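Local coordinates for protein putative uronate isomerase (Thermotoga maritima, PDB 4NAR) that is of unknown function but may act as a lactate racemase or a related isomerase of hydroxy or sugar acids, at residues 35-38 / 44-47. Sequence-based numbering, arbitrary orientation.
Sequences VHTD and FTHL
Thr45 OG1 is gripped twice: a water donates to it across 3.0 Å, and Asp43 OD1, just ahead of the helix, is its second hydrogen-bonding partner. The same water accepts from the backbone Thr37 N at 2.8 Å, so one molecule joins the main chain at Thr37 to a side chain in the first turn of helix 45-58. No direct hydrogen bond crosses between the segments, and the two threonine hydroxyls come no closer than 3.6 Å (Thr37 OG1 to Thr45 OG1), their side chains sliding past each other in opposite directions. Asp43 links them instead, its OD2 bonding Thr37 OG1 while OD1 takes Thr45 OG1. Threonine suits both places, offering the carboxylate a hydroxyl on a short branch. In Thr45 the methyl lies anti to the backbone N and OG1 anti to the carbonyl carbon (chi1 -60°), which sends the hydroxyl to the water and leaves Thr45 CG2 facing His36 CB at a loose 4.4 Å.

Beyond CB the His36 ring turns away from the helix. His36 ND1 donates to Thr37 O over 2.8 Å, nearly straight at 165° and close to the ring plane, although it meets the oxygen tilted from the carbonyl plane. With NE2 bonded to Thr66 OG1, both ring nitrogens are engaged and the ring's rotation is fixed. Histidine, with two ring nitrogens, can hold the main chain of Thr37 with one and the neighbouring strand 63-68 with the other.

This is the strand-to-helix turn of a beta-alpha-beta unit, 31-36, 45-58 and 63-68. With just 76 Å² buried between the segments, its cohesion rests less on apolar packing than on water and a carboxylate, which together satisfy buried polar groups that would otherwise be costly to enclose.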
loop_
_atom_site.group_PDB
_atom_site.type_symbol
_atom_site.label_atom_id
_atom_site.label_comp_id
_atom_site.label_asym_id
_atom_site.label_seq_id
_atom_site.Cartn_x
_atom_site.Cartn_y
_atom_site.Cartn_z
ATOM N N VAL A 35 -1.268 -0.767 15.890
ATOM C CA VAL A 35 -1.612 -0.326 14.544
ATOM C C VAL A 35 -1.173 -1.425 13.563
ATOM O O VAL A 35 -0.009 -1.860 13.586
ATOM C CB VAL A 35 -0.946 1.047 14.218
ATOM C CG1 VAL A 35 -1.297 1.499 12.812
ATOM C CG2 VAL A 35 -1.381 2.117 15.236
ATOM N N HIS A 36 -2.105 -1.888 12.722
ATOM C CA HIS A 36 -1.873 -3.050 11.859
ATOM C C HIS A 36 -2.351 -2.803 10.431
ATOM O O HIS A 36 -3.113 -1.862 10.174
ATOM C CB HIS A 36 -2.598 -4.292 12.413
ATOM C CG HIS A 36 -4.076 -4.085 12.619
ATOM N ND1 HIS A 36 -5.004 -4.300 11.625
ATOM C CD2 HIS A 36 -4.769 -3.664 13.707
ATOM C CE1 HIS A 36 -6.214 -4.015 12.089
ATOM N NE2 HIS A 36 -6.098 -3.631 13.345
ATOM N N THR A 37 -1.907 -3.673 9.519
ATOM C CA THR A 37 -2.327 -3.659 8.120
ATOM C C THR A 37 -3.766 -4.171 8.003
ATOM O O THR A 37 -4.327 -4.729 8.972
ATOM C CB THR A 37 -1.386 -4.541 7.247
ATOM O OG1 THR A 37 -1.437 -5.905 7.697
ATOM C CG2 THR A 37 0.065 -4.044 7.329
ATOM N N ASP A 38 -4.370 -4.001 6.826
ATOM C CA ASP A 38 -5.782 -4.369 6.668
ATOM C C ASP A 38 -5.942 -5.662 5.855
ATOM O O ASP A 38 -4.937 -6.313 5.526
ATOM C CB ASP A 38 -6.609 -3.216 6.079
ATOM C CG ASP A 38 -6.170 -2.840 4.669
ATOM O OD1 ASP A 38 -5.173 -3.441 4.198
ATOM O OD2 ASP A 38 -6.806 -1.943 4.041
ATOM N N PHE A 44 2.016 -12.084 7.953
ATOM C CA PHE A 44 1.943 -12.900 9.167
ATOM C C PHE A 44 1.638 -12.109 10.460
ATOM O O PHE A 44 2.045 -12.512 11.571
ATOM C CB PHE A 44 3.169 -13.830 9.313
ATOM C CG PHE A 44 4.498 -13.109 9.341
ATOM C CD1 PHE A 44 5.146 -12.845 10.545
ATOM C CD2 PHE A 44 5.108 -12.707 8.166
ATOM C CE1 PHE A 44 6.382 -12.188 10.559
ATOM C CE2 PHE A 44 6.336 -12.051 8.176
ATOM C CZ PHE A 44 6.973 -11.795 9.369
ATOM N N THR A 45 0.894 -11.011 10.306
ATOM C CA THR A 45 0.444 -10.219 11.449
ATOM C C THR A 45 -0.089 -11.085 12.589
ATOM O O THR A 45 0.276 -10.886 13.756
ATOM C CB THR A 45 -0.674 -9.233 11.072
ATOM O OG1 THR A 45 -0.208 -8.321 10.063
ATOM C CG2 THR A 45 -1.145 -8.477 12.312
ATOM N N HIS A 46 -0.937 -12.047 12.236
ATOM C CA HIS A 46 -1.591 -12.906 13.221
ATOM C C HIS A 46 -0.609 -13.595 14.179
ATOM O O HIS A 46 -0.913 -13.742 15.365
ATOM C CB HIS A 46 -2.526 -13.919 12.539
ATOM C CG HIS A 46 -1.822 -14.959 11.710
ATOM N ND1 HIS A 46 -1.828 -16.293 12.039
ATOM C CD2 HIS A 46 -1.122 -14.849 10.551
ATOM C CE1 HIS A 46 -1.147 -16.974 11.123
ATOM N NE2 HIS A 46 -0.712 -16.123 10.215
ATOM N N LEU A 47 0.566 -13.984 13.674
ATOM C CA LEU A 47 1.611 -14.557 14.516
ATOM C C LEU A 47 2.220 -13.501 15.437
ATOM O O LEU A 47 2.646 -13.808 16.549
ATOM C CB LEU A 47 2.730 -15.196 13.673
ATOM C CG LEU A 47 2.482 -16.446 12.808
ATOM C CD1 LEU A 47 3.748 -16.801 12.019
ATOM C CD2 LEU A 47 2.024 -17.647 13.634
HETATM O O HOH W 1 -0.128 -5.436 10.697
#